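Local coordinates for protein ketosynthase (Streptomyces sp. MSC090213JE08, PDB 6KXE) that probably catalyses the condensation of a fatty acyl group on acyl-carrier protein with malonyl-acyl-carrier protein, releasing carbon dioxide and giving a 3-oxoacyl product, at residues E294-S299 with D384-Q389; G276-I281 with I316-G321; I143-L148 with T165-C170; A169-N174 with N398-I403. All coordinates share one frame; numbering follows the deposited sequence.

Contact 1 (E294-S299 with D384-Q389); sequences EIDFIS and DVRIVQ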
loop_
_atom_site.group_PDB
_atom_site.type_symbol
_atom_site.label_atom_id
_atom_site.label_comp_id
_atom_site.label_asym_id
_atom_site.label_seq_id
_atom_site.Cartn_x
_atom_site.Cartn_y
_atom_site.Cartn_z
ATOM N N GLU A 294 -12.291 2.185 -28.916
ATOM C CA GLU A 294 -10.907 2.662 -29.187
ATOM C C GLU A 294 -9.853 1.778 -28.493
ATOM O O GLU A 294 -8.680 1.989 -28.751
ATOM C CB GLU A 294 -10.710 4.076 -28.671
ATOM C CG GLU A 294 -11.675 5.075 -29.256
ATOM C CD GLU A 294 -11.452 6.441 -28.636
ATOM O OE1 GLU A 294 -12.227 6.811 -27.736
ATOM O OE2 GLU A 294 -10.448 7.082 -28.994
ATOM N N ILE A 295 -10.253 0.810 -27.668
ATOM C CA ILE A 295 -9.284 -0.059 -26.948
ATOM C C ILE A 295 -8.811 -1.128 -27.924
ATOM O O ILE A 295 -9.642 -1.900 -28.424
ATOM C CB ILE A 295 -9.897 -0.644 -25.677
ATOM C CG1 ILE A 295 -10.335 0.477 -24.736
ATOM C CG2 ILE A 295 -8.960 -1.652 -25.027
ATOM C CD1 ILE A 295 -9.241 1.393 -24.302
ATOM N N ASP A 296 -7.510 -1.173 -28.159
ATOM C CA ASP A 296 -6.876 -2.117 -29.112
ATOM C C ASP A 296 -6.700 -3.493 -28.472
ATOM O O ASP A 296 -6.840 -4.485 -29.183
ATOM C CB ASP A 296 -5.586 -1.498 -29.633
ATOM C CG ASP A 296 -5.918 -0.295 -30.490
ATOM O OD1 ASP A 296 -6.811 -0.448 -31.373
ATOM O OD2 ASP A 296 -5.355 0.787 -30.238
ATOM N N PHE A 297 -6.352 -3.572 -27.188
ATOM C CA PHE A 297 -6.444 -4.847 -26.464
ATOM C C PHE A 297 -6.478 -4.574 -24.970
ATOM O O PHE A 297 -6.197 -3.440 -24.576
ATOM C CB PHE A 297 -5.305 -5.819 -26.809
ATOM C CG PHE A 297 -3.932 -5.561 -26.256
ATOM C CD1 PHE A 297 -3.038 -4.733 -26.916
ATOM C CD2 PHE A 297 -3.492 -6.202 -25.100
ATOM C CE1 PHE A 297 -1.754 -4.534 -26.421
ATOM C CE2 PHE A 297 -2.198 -6.037 -24.638
ATOM C CZ PHE A 297 -1.339 -5.186 -25.271
ATOM N N ILE A 298 -6.782 -5.626 -24.236
ATOM C CA ILE A 298 -6.861 -5.645 -22.754
ATOM C C ILE A 298 -5.767 -6.578 -22.271
ATOM O O ILE A 298 -5.709 -7.742 -22.761
ATOM C CB ILE A 298 -8.240 -6.105 -22.253
ATOM C CG1 ILE A 298 -9.331 -5.097 -22.603
ATOM C CG2 ILE A 298 -8.207 -6.367 -20.736
ATOM C CD1 ILE A 298 -10.725 -5.629 -22.430
ATOM N N SER A 299 -4.953 -6.077 -21.339
ATOM C CA SER A 299 -4.005 -6.894 -20.561
ATOM C C SER A 299 -4.799 -7.304 -19.319
ATOM O O SER A 299 -5.039 -6.463 -18.444
ATOM C CB SER A 299 -2.713 -6.161 -20.288
ATOM O OG SER A 299 -1.886 -6.813 -19.315
ATOM N N ASP A 384 -1.594 -2.507 -34.932
ATOM C CA ASP A 384 -1.539 -1.038 -34.761
ATOM C C ASP A 384 -2.066 -0.772 -33.349
ATOM O O ASP A 384 -3.261 -0.567 -33.197
ATOM C CB ASP A 384 -2.330 -0.330 -35.866
ATOM C CG ASP A 384 -2.466 1.170 -35.694
ATOM O OD1 ASP A 384 -1.601 1.761 -35.025
ATOM O OD2 ASP A 384 -3.448 1.740 -36.236
ATOM N N VAL A 385 -1.197 -0.809 -32.351
ATOM C CA VAL A 385 -1.607 -0.713 -30.917
ATOM C C VAL A 385 -1.501 0.749 -30.500
ATOM O O VAL A 385 -0.378 1.294 -30.499
ATOM C CB VAL A 385 -0.746 -1.619 -30.021
ATOM C CG1 VAL A 385 -1.147 -1.512 -28.562
ATOM C CG2 VAL A 385 -0.795 -3.063 -30.481
ATOM N N ARG A 386 -2.612 1.379 -30.148
ATOM C CA ARG A 386 -2.603 2.818 -29.804
ATOM C C ARG A 386 -3.086 3.033 -28.368
ATOM O O ARG A 386 -2.579 3.973 -27.768
ATOM C CB ARG A 386 -3.463 3.602 -30.795
ATOM C CG ARG A 386 -2.916 3.536 -32.213
ATOM C CD ARG A 386 -3.859 4.263 -33.151
ATOM N NE ARG A 386 -3.306 4.185 -34.492
ATOM C CZ ARG A 386 -2.278 4.911 -34.926
ATOM N NH1 ARG A 386 -1.693 5.799 -34.132
ATOM N NH2 ARG A 386 -1.836 4.748 -36.164
ATOM N N ILE A 387 -4.100 2.287 -27.929
ATOM C CA ILE A 387 -4.744 2.446 -26.591
ATOM C C ILE A 387 -4.974 1.061 -26.004
ATOM O O ILE A 387 -5.539 0.167 -26.680
ATOM C CB ILE A 387 -6.029 3.279 -26.635
ATOM C CG1 ILE A 387 -5.812 4.537 -27.486
ATOM C CG2 ILE A 387 -6.475 3.586 -25.200
ATOM C CD1 ILE A 387 -6.923 5.531 -27.457
ATOM N N VAL A 388 -4.525 0.892 -24.762
ATOM C CA VAL A 388 -4.455 -0.431 -24.102
ATOM C C VAL A 388 -4.967 -0.295 -22.671
ATOM O O VAL A 388 -4.685 0.730 -22.039
ATOM C CB VAL A 388 -3.033 -0.985 -24.132
ATOM C CG1 VAL A 388 -2.979 -2.341 -23.465
ATOM C CG2 VAL A 388 -2.481 -1.075 -25.539
ATOM N N GLN A 389 -5.743 -1.285 -22.247
ATOM C CA GLN A 389 -6.308 -1.390 -20.892
ATOM C C GLN A 389 -5.521 -2.470 -20.163
ATOM O O GLN A 389 -5.390 -3.566 -20.705
ATOM C CB GLN A 389 -7.786 -1.735 -20.983
ATOM C CG GLN A 389 -8.467 -1.956 -19.646
ATOM C CD GLN A 389 -9.924 -2.283 -19.890
ATOM O OE1 GLN A 389 -10.581 -1.675 -20.739
ATOM N NE2 GLN A 389 -10.425 -3.262 -19.171
HETATM O O HOH W 1 -5.813 0.928 -33.653
#

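Contact 2 (G276-I281 with I316-G321); sequences GIARGI and IVDVYG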
loop_
_atom_site.group_PDB
_atom_site.type_symbol
_atom_site.label_atom_id
_atom_site.label_comp_id
_atom_site.label_asym_id
_atom_site.label_seq_id
_atom_site.Cartn_x
_atom_site.Cartn_y
_atom_site.Cartn_z
ATOM N N GLY A 276 -17.965 -5.333 -9.621
ATOM C CA GLY A 276 -16.828 -4.488 -9.187
ATOM C C GLY A 276 -15.790 -4.342 -10.282
ATOM O O GLY A 276 -15.267 -3.236 -10.496
ATOM N N ILE A 277 -15.458 -5.437 -10.959
ATOM C CA ILE A 277 -14.460 -5.357 -12.060
ATOM C C ILE A 277 -15.042 -4.513 -13.176
ATOM O O ILE A 277 -14.300 -3.663 -13.715
ATOM C CB ILE A 277 -14.038 -6.733 -12.550
ATOM C CG1 ILE A 277 -13.336 -7.505 -11.434
ATOM C CG2 ILE A 277 -13.181 -6.574 -13.814
ATOM C CD1 ILE A 277 -13.294 -8.995 -11.683
ATOM N N ALA A 278 -16.304 -4.722 -13.518
ATOM C CA ALA A 278 -16.931 -3.943 -14.599
ATOM C C ALA A 278 -16.925 -2.449 -14.214
ATOM O O ALA A 278 -16.645 -1.590 -15.066
ATOM C CB ALA A 278 -18.313 -4.458 -14.906
ATOM N N ARG A 279 -17.217 -2.115 -12.969
ATOM C CA ARG A 279 -17.244 -0.685 -12.564
ATOM C C ARG A 279 -15.833 -0.103 -12.686
ATOM O O ARG A 279 -15.729 1.035 -13.147
ATOM C CB ARG A 279 -17.804 -0.510 -11.151
ATOM C CG ARG A 279 -19.322 -0.607 -11.111
ATOM C CD ARG A 279 -19.923 -0.163 -9.799
ATOM N NE ARG A 279 -19.221 -0.921 -8.787
ATOM C CZ ARG A 279 -18.269 -0.425 -7.999
ATOM N NH1 ARG A 279 -17.949 0.866 -8.050
ATOM N NH2 ARG A 279 -17.664 -1.243 -7.164
ATOM N N GLY A 280 -14.794 -0.856 -12.285
ATOM C CA GLY A 280 -13.392 -0.407 -12.395
ATOM C C GLY A 280 -13.055 -0.085 -13.838
ATOM O O GLY A 280 -12.391 0.947 -14.114
ATOM N N ILE A 281 -13.474 -0.940 -14.754
ATOM C CA ILE A 281 -13.180 -0.739 -16.196
ATOM C C ILE A 281 -13.872 0.548 -16.636
ATOM O O ILE A 281 -13.227 1.359 -17.289
ATOM C CB ILE A 281 -13.585 -1.958 -17.052
ATOM C CG1 ILE A 281 -12.784 -3.207 -16.659
ATOM C CG2 ILE A 281 -13.438 -1.636 -18.540
ATOM C CD1 ILE A 281 -13.271 -4.474 -17.313
ATOM N N ILE A 316 -15.668 -8.094 -18.643
ATOM C CA ILE A 316 -15.195 -7.509 -19.930
ATOM C C ILE A 316 -16.340 -7.589 -20.961
ATOM O O ILE A 316 -16.612 -6.564 -21.667
ATOM C CB ILE A 316 -13.902 -8.223 -20.418
ATOM C CG1 ILE A 316 -12.706 -7.902 -19.519
ATOM C CG2 ILE A 316 -13.606 -7.882 -21.860
ATOM C CD1 ILE A 316 -11.483 -8.755 -19.737
ATOM N N VAL A 317 -16.975 -8.756 -21.084
ATOM C CA VAL A 317 -18.091 -8.942 -22.061
ATOM C C VAL A 317 -19.216 -7.960 -21.709
ATOM O O VAL A 317 -19.772 -7.320 -22.634
ATOM C CB VAL A 317 -18.533 -10.411 -22.117
ATOM C CG1 VAL A 317 -19.836 -10.580 -22.884
ATOM C CG2 VAL A 317 -17.447 -11.274 -22.748
ATOM N N ASP A 318 -19.479 -7.796 -20.419
ATOM C CA ASP A 318 -20.472 -6.844 -19.869
ATOM C C ASP A 318 -20.158 -5.441 -20.397
ATOM O O ASP A 318 -21.036 -4.844 -21.057
ATOM C CB ASP A 318 -20.513 -6.978 -18.354
ATOM C CG ASP A 318 -21.457 -6.021 -17.655
ATOM O OD1 ASP A 318 -22.175 -5.296 -18.375
ATOM O OD2 ASP A 318 -21.460 -6.015 -16.383
ATOM N N VAL A 319 -18.964 -4.910 -20.148
ATOM C CA VAL A 319 -18.622 -3.493 -20.504
ATOM C C VAL A 319 -18.562 -3.307 -22.030
ATOM O O VAL A 319 -18.996 -2.274 -22.538
ATOM C CB VAL A 319 -17.289 -3.121 -19.837
ATOM C CG1 VAL A 319 -16.788 -1.768 -20.270
ATOM C CG2 VAL A 319 -17.432 -3.212 -18.318
ATOM N N TYR A 320 -18.001 -4.264 -22.746
ATOM C CA TYR A 320 -17.709 -4.146 -24.205
ATOM C C TYR A 320 -18.868 -4.687 -25.057
ATOM O O TYR A 320 -18.703 -4.680 -26.284
ATOM C CB TYR A 320 -16.387 -4.856 -24.532
ATOM C CG TYR A 320 -15.194 -4.061 -24.080
ATOM C CD1 TYR A 320 -14.676 -4.157 -22.791
ATOM C CD2 TYR A 320 -14.649 -3.116 -24.915
ATOM C CE1 TYR A 320 -13.612 -3.373 -22.367
ATOM C CE2 TYR A 320 -13.599 -2.314 -24.508
ATOM C CZ TYR A 320 -13.061 -2.448 -23.240
ATOM O OH TYR A 320 -12.060 -1.611 -22.858
ATOM N N GLY A 321 -19.945 -5.195 -24.450
ATOM C CA GLY A 321 -21.242 -5.432 -25.129
ATOM C C GLY A 321 -21.156 -6.468 -26.239
ATOM O O GLY A 321 -21.804 -6.249 -27.328
#

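Contact 3 (I143-L148 with T165-C170); sequences INAGRL and TVTTAC. With PPI (propanoic acid), chain C.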
loop_
_atom_site.group_PDB
_atom_site.type_symbol
_atom_site.label_atom_id
_atom_site.label_comp_id
_atom_site.label_asym_id
_atom_site.label_seq_id
_atom_site.Cartn_x
_atom_site.Cartn_y
_atom_site.Cartn_z
ATOM N N ILE A 143 11.801 -5.518 7.398
ATOM C CA ILE A 143 10.581 -6.299 7.015
ATOM C C ILE A 143 9.374 -5.410 6.699
ATOM O O ILE A 143 8.399 -5.965 6.166
ATOM C CB ILE A 143 10.177 -7.394 8.012
ATOM C CG1 ILE A 143 9.894 -6.815 9.405
ATOM C CG2 ILE A 143 11.235 -8.496 7.976
ATOM C CD1 ILE A 143 9.287 -7.783 10.416
ATOM N N ASN A 144 9.338 -4.165 7.153
ATOM C CA ASN A 144 8.120 -3.344 6.998
ATOM C C ASN A 144 8.016 -2.766 5.579
ATOM O O ASN A 144 8.995 -2.213 5.040
ATOM C CB ASN A 144 8.022 -2.329 8.126
ATOM C CG ASN A 144 7.822 -3.008 9.470
ATOM O OD1 ASN A 144 7.196 -4.078 9.581
ATOM N ND2 ASN A 144 8.374 -2.408 10.497
ATOM N N ALA A 145 6.813 -2.834 5.014
ATOM C CA ALA A 145 6.553 -2.574 3.579
ATOM C C ALA A 145 6.932 -1.145 3.206
ATOM O O ALA A 145 7.316 -0.909 2.018
ATOM C CB ALA A 145 5.121 -2.880 3.228
ATOM N N GLY A 146 6.779 -0.209 4.140
ATOM C CA GLY A 146 7.114 1.221 3.904
ATOM C C GLY A 146 8.550 1.393 3.402
ATOM O O GLY A 146 8.824 2.310 2.633
ATOM N N ARG A 147 9.470 0.507 3.810
ATOM C CA ARG A 147 10.894 0.561 3.395
ATOM C C ARG A 147 11.052 0.385 1.880
ATOM O O ARG A 147 12.036 0.918 1.350
ATOM C CB ARG A 147 11.670 -0.532 4.145
ATOM C CG ARG A 147 13.166 -0.351 4.081
ATOM C CD ARG A 147 13.678 -1.185 5.229
ATOM N NE ARG A 147 15.090 -1.105 5.355
ATOM C CZ ARG A 147 15.733 -0.454 6.307
ATOM N NH1 ARG A 147 17.047 -0.492 6.295
ATOM N NH2 ARG A 147 15.099 0.210 7.260
ATOM N N LEU A 148 10.139 -0.299 1.180
ATOM C CA LEU A 148 10.334 -0.584 -0.268
ATOM C C LEU A 148 10.393 0.735 -1.034
ATOM O O LEU A 148 11.079 0.817 -2.050
ATOM C CB LEU A 148 9.215 -1.461 -0.817
ATOM C CG LEU A 148 9.077 -2.834 -0.185
ATOM C CD1 LEU A 148 7.855 -3.557 -0.735
ATOM C CD2 LEU A 148 10.317 -3.667 -0.402
ATOM N N THR A 165 4.417 3.180 0.057
ATOM C CA THR A 165 4.193 1.794 -0.364
ATOM C C THR A 165 2.693 1.503 -0.322
ATOM O O THR A 165 2.073 1.647 0.747
ATOM C CB THR A 165 4.977 0.822 0.509
ATOM O OG1 THR A 165 6.373 1.119 0.409
ATOM C CG2 THR A 165 4.717 -0.608 0.090
ATOM N N VAL A 166 2.127 1.133 -1.457
ATOM C CA VAL A 166 0.689 0.785 -1.582
ATOM C C VAL A 166 0.534 -0.728 -1.396
ATOM O O VAL A 166 1.104 -1.493 -2.179
ATOM C CB VAL A 166 0.123 1.267 -2.924
ATOM C CG1 VAL A 166 -1.302 0.786 -3.081
ATOM C CG2 VAL A 166 0.194 2.779 -3.008
ATOM N N THR A 167 -0.190 -1.139 -0.360
ATOM C CA THR A 167 -0.403 -2.563 0.024
ATOM C C THR A 167 -1.837 -2.948 -0.369
ATOM O O THR A 167 -2.632 -3.278 0.507
ATOM C CB THR A 167 0.005 -2.762 1.491
ATOM O OG1 THR A 167 -0.845 -1.942 2.289
ATOM C CG2 THR A 167 1.432 -2.374 1.765
ATOM N N THR A 168 -2.137 -2.956 -1.673
ATOM C CA THR A 168 -3.441 -3.435 -2.195
ATOM C C THR A 168 -3.191 -4.736 -2.967
ATOM O O THR A 168 -3.792 -4.943 -4.050
ATOM C CB THR A 168 -4.116 -2.343 -3.019
ATOM O OG1 THR A 168 -3.205 -1.903 -4.032
ATOM C CG2 THR A 168 -4.529 -1.156 -2.167
ATOM N N ALA A 169 -2.265 -5.545 -2.449
ATOM C CA ALA A 169 -2.064 -6.953 -2.836
ATOM C C ALA A 169 -1.928 -7.036 -4.371
ATOM O O ALA A 169 -1.075 -6.294 -4.942
ATOM C CB ALA A 169 -3.247 -7.713 -2.271
ATOM N N CYS A 170 -2.730 -7.854 -5.046
ATOM C CA CYS A 170 -2.505 -8.224 -6.462
ATOM C C CYS A 170 -2.893 -7.100 -7.412
ATOM O O CYS A 170 -2.719 -7.309 -8.627
ATOM C CB CYS A 170 -3.235 -9.514 -6.789
ATOM S SG CYS A 170 -2.551 -10.887 -5.828
HETATM C C1 PPI C . -3.599 -10.932 -4.446
HETATM C C2 PPI C . -3.434 -12.181 -3.619
HETATM C C3 PPI C . -3.352 -11.768 -2.201
HETATM O O1 PPI C . -4.596 -10.229 -4.290
#

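Contact 4 (A169-N174 with N398-I403); sequences ACAAGN and NNAVLI. With PPI (propanoic acid), chain C.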
loop_
_atom_site.group_PDB
_atom_site.type_symbol
_atom_site.label_atom_id
_atom_site.label_comp_id
_atom_site.label_asym_id
_atom_site.label_seq_id
_atom_site.Cartn_x
_atom_site.Cartn_y
_atom_site.Cartn_z
ATOM N N ALA A 169 -2.265 -5.545 -2.449
ATOM C CA ALA A 169 -2.064 -6.953 -2.836
ATOM C C ALA A 169 -1.928 -7.036 -4.371
ATOM O O ALA A 169 -1.075 -6.294 -4.942
ATOM C CB ALA A 169 -3.247 -7.713 -2.271
ATOM N N CYS A 170 -2.730 -7.854 -5.046
ATOM C CA CYS A 170 -2.505 -8.224 -6.462
ATOM C C CYS A 170 -2.893 -7.100 -7.412
ATOM O O CYS A 170 -2.719 -7.309 -8.627
ATOM C CB CYS A 170 -3.235 -9.514 -6.789
ATOM S SG CYS A 170 -2.551 -10.887 -5.828
ATOM N N ALA A 171 -3.352 -5.948 -6.894
ATOM C CA ALA A 171 -3.643 -4.748 -7.718
ATOM C C ALA A 171 -2.660 -3.589 -7.462
ATOM O O ALA A 171 -2.815 -2.516 -8.043
ATOM C CB ALA A 171 -5.043 -4.317 -7.422
ATOM N N ALA A 172 -1.637 -3.817 -6.655
ATOM C CA ALA A 172 -0.836 -2.739 -6.040
ATOM C C ALA A 172 -0.087 -1.931 -7.118
ATOM O O ALA A 172 -0.138 -0.702 -7.059
ATOM C CB ALA A 172 0.049 -3.324 -4.990
ATOM N N GLY A 173 0.491 -2.555 -8.136
ATOM C CA GLY A 173 1.209 -1.813 -9.191
ATOM C C GLY A 173 0.338 -0.785 -9.873
ATOM O O GLY A 173 0.807 0.322 -10.112
ATOM N N ASN A 174 -0.900 -1.148 -10.198
ATOM C CA ASN A 174 -1.842 -0.249 -10.905
ATOM C C ASN A 174 -2.268 0.881 -9.973
ATOM O O ASN A 174 -2.376 2.020 -10.436
ATOM C CB ASN A 174 -3.045 -0.982 -11.468
ATOM C CG ASN A 174 -2.917 -1.388 -12.923
ATOM O OD1 ASN A 174 -1.891 -1.170 -13.570
ATOM N ND2 ASN A 174 -4.010 -1.973 -13.431
ATOM N N ASN A 398 -10.406 -5.295 -4.136
ATOM C CA ASN A 398 -9.721 -4.089 -4.644
ATOM C C ASN A 398 -9.511 -4.262 -6.149
ATOM O O ASN A 398 -8.819 -5.246 -6.582
ATOM C CB ASN A 398 -8.396 -3.852 -3.913
ATOM C CG ASN A 398 -8.468 -3.315 -2.492
ATOM O OD1 ASN A 398 -7.410 -3.065 -1.908
ATOM N ND2 ASN A 398 -9.651 -3.141 -1.909
ATOM N N ASN A 399 -10.040 -3.342 -6.928
ATOM C CA ASN A 399 -9.840 -3.391 -8.396
ATOM C C ASN A 399 -9.184 -2.091 -8.856
ATOM O O ASN A 399 -9.604 -1.015 -8.411
ATOM C CB ASN A 399 -11.151 -3.610 -9.157
ATOM C CG ASN A 399 -11.984 -4.764 -8.661
ATOM O OD1 ASN A 399 -11.581 -5.918 -8.817
ATOM N ND2 ASN A 399 -13.149 -4.474 -8.095
ATOM N N ALA A 400 -8.269 -2.178 -9.830
ATOM C CA ALA A 400 -7.571 -1.022 -10.402
ATOM C C ALA A 400 -7.344 -1.318 -11.872
ATOM O O ALA A 400 -6.712 -2.333 -12.172
ATOM C CB ALA A 400 -6.268 -0.756 -9.699
ATOM N N VAL A 401 -7.838 -0.449 -12.737
ATOM C CA VAL A 401 -7.692 -0.579 -14.215
ATOM C C VAL A 401 -6.986 0.653 -14.750
ATOM O O VAL A 401 -7.397 1.783 -14.417
ATOM C CB VAL A 401 -9.065 -0.786 -14.875
ATOM C CG1 VAL A 401 -8.951 -0.809 -16.382
ATOM C CG2 VAL A 401 -9.747 -2.042 -14.358
ATOM N N LEU A 402 -5.971 0.442 -15.592
ATOM C CA LEU A 402 -5.093 1.492 -16.118
ATOM C C LEU A 402 -5.259 1.546 -17.644
ATOM O O LEU A 402 -5.216 0.468 -18.267
ATOM C CB LEU A 402 -3.659 1.125 -15.729
ATOM C CG LEU A 402 -2.555 2.055 -16.216
ATOM C CD1 LEU A 402 -2.641 3.426 -15.549
ATOM C CD2 LEU A 402 -1.201 1.426 -15.955
ATOM N N ILE A 403 -5.370 2.742 -18.184
ATOM C CA ILE A 403 -5.445 2.974 -19.654
ATOM C C ILE A 403 -4.192 3.739 -20.064
ATOM O O ILE A 403 -3.985 4.880 -19.555
ATOM C CB ILE A 403 -6.728 3.731 -20.097
ATOM C CG1 ILE A 403 -8.022 3.198 -19.480
ATOM C CG2 ILE A 403 -6.795 3.757 -21.620
ATOM C CD1 ILE A 403 -8.330 1.761 -19.769
HETATM C C1 PPI C . -3.599 -10.932 -4.446
HETATM C C2 PPI C . -3.434 -12.181 -3.619
HETATM C C3 PPI C . -3.352 -11.768 -2.201
HETATM O O1 PPI C . -4.596 -10.229 -4.290
#

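Contact 1 (E294-S299 with D384-Q389)
Phe297 and Val388 make the tight end of this contact. Val388 CG1 sits over the centre of one face of the Phe297 ring, a CH-pi contact 3.8 Å from its centroid, while Val388 CG2 touches Phe297 CE1 at 3.6 Å and Val385 CG1 meets the ring edge. Phe297 CG lies between its backbone N and carbonyl carbon (chi1 74°), which turns the ring across Val388. Ile298 and Gln389 run side by side on the other sheet face, where Gln389 OE1 bonds Tyr320 OH. Backbone bonds Gln389 N to Phe297 O and Ser299 N to Gln389 O pair the strands.

Toward solvent the contact becomes polar. Asp296 OD2 accepts two amides, Ile387 N at 3.0 Å on its anti side and Arg386 N at 2.8 Å from above the carboxylate plane, and Asp296 N bonds back to Ile387 O. A water joins Asp296 OD1 to Asp384 O, and Arg386 NE makes a salt bridge with Asp384, two residues back. Two adjacent parallel strands, with helix 341-355 behind Phe297 and Val388 and helices 274-288 and 306-320 behind Ile298 and Gln389, form a sheet between helices, as in the alpha-beta-alpha-beta-alpha thiolase fold.

Contact 2 (G276-I281 with I316-G321)
Ala278 and Val319 meet where the two helices come nearest, their CA atoms 6.2 Å apart. The helix segments run roughly the same way, crossing at -43° with axes 9.1 Å apart, and the small methyl of Ala278 lets them close up at this point.

Apolar packing carries the contact. Val319 divides its two methyls: CG2 lies against Ala278, 3.7 Å from its CB and equally near its carbonyl O, while CG1 meets Ile281 CG2 at 3.8 Å. With CG1 anti to the backbone N (chi1 173°), Val319 fits between Ala278 and Ile281, which are three residues apart, with one methyl against each. Ile281 uses both of its branches. CG2 also approaches Tyr320 CE1 obliquely, and CD1 reaches Ile316 CG1 at 4.1 Å, the two isoleucines crossing at about a right angle.

Polar groups play little part: Asp318 OD2 only touches Ala278 CB, 3.8 Å away, and its carboxylate has long, weak ion pairs with Arg274 and Arg282. The Tyr320 hydroxyl is hydrogen-bonded to Gln389 OE1 on strand 387-394.

Helices 274-288 and 306-320 thus lie together on one face of the mixed sheet: Ile281 rests on Gln389 and Val401, and Ile316 on Asn391, so that strands 387-394 and 398-405 floor the pair.

Contact 3 (I143-L148 with T165-C170)
The chain at Gly146, just ahead of helix 147-156, passes Thr165 near the end of strand 161-166 with their CA atoms 5.2 Å apart, and no strand pairing or helix packing is involved. A single side-chain hydrogen bond ties them instead. Thr165 OG1 donates to Ala145 O at 2.8 Å, coming in from above the carbonyl plane, 38° out of it. Leu148 N reaches the same oxygen at 3.0 Å from the opposite face, so Ala145 O is gripped by two donors, one of them from the turn that leads into helix 147-156. Thr165 OG1 lies anti to the carbonyl carbon (chi1 -60°), which aims the hydroxyl at the incoming turn and leaves CG2 beside Ala145, 3.9 Å from its CB. Thr167 CG2 comes to the same methyl at 4.0 Å, and Ala145 CB is thereby held by two threonine methyls. Thr165 OG1 is also hydrogen-bonded to Ser149 OG. A valine here is likely to cost Ala145 O its hydroxyl donor and leave Ser149 OG without this partner.

Farther along, the segment reaches Cys170, whose SG is covalently joined to C1 of the bound propanoyl group. Backbone hydrogen bonds from Thr165 and Thr167 to the partner ketosynthase chain, and a salt bridge from Arg147 to Asp363 of that chain, place the contact in the interface between the two chains. Strand 161-166 is laid parallel to strand 105-110, and the chain leaving it leads into helix 172-185, whose Tyr175 packs on Val166 and Thr168.

Contact 4 (A169-N174 with N398-I403)
The turn carrying the acylated Cys170 at the start of helix 172-185, where ketosynthases place their nucleophilic cysteine, lies against strand 398-405 in the core of the enzyme, Ala171 and Asn174 meeting Asn398, Ala400 and Leu402. The acyl group is hydrogen-bonded to Phe395 N, consistent with an oxyanion hole of the kind ketosynthases use.

Across to the strand, Asn174 does most of the work. Its ND2 gives a straight bond to Ala400 O, 3.0 Å with an N-H...O angle of 164°; the acceptor lies in the plane of the amide, yet the donor stands well above the carbonyl plane. Ser392 OG also binds Ala400 O. A chi1 of -95°, off a staggered value, places the Asn174 amide over the strand. Asn174 CB meets Ala400 CB at 3.7 Å, and Leu402 CB and CD2 each come 3.6 Å from Asn174 OD1, which accepts from Asn390 ND2. Nearer the cysteine, Ala171 CB approaches Asn398 O at 4.0 Å and, more loosely, Ala400 CB. A leucine in place of Asn174 would probably deprive Asn390 ND2 of its acceptor and leave Ala400 O without its side-chain donor from the helix, in a buried setting.

Asn398 holds the end of the strand to Asn155 and Asn171 of the partner ketosynthase chain. With one end of the Asn174 amide donating and the other accepting, its flip is fixed, and the helix that follows the acylated cysteine is tied to two neighbouring strands at once.

Overall arrangement
From the N terminus, contact 3 comes first, closing the short loop between 143-148 and 165-170. The second of these segments runs into 169-174, so contact 4 starts where contact 3 ends, sharing Ala169 and Cys170, and closes its long loop only at 398-403. Contacts 1 and 2 are nested inside that loop and cross one another: 276-281, 294-299, 316-321 and 384-389 follow in alternating order. They touch through Gln389 and Tyr320, and each also touches contact 4 at Val401. Contacts 1, 2 and 4 knit the C-terminal strands and their helices to the helix after Cys170, while contact 3, about 29 Å from contact 1 between centres, ties the start of helix 147-156 to strand 161-166.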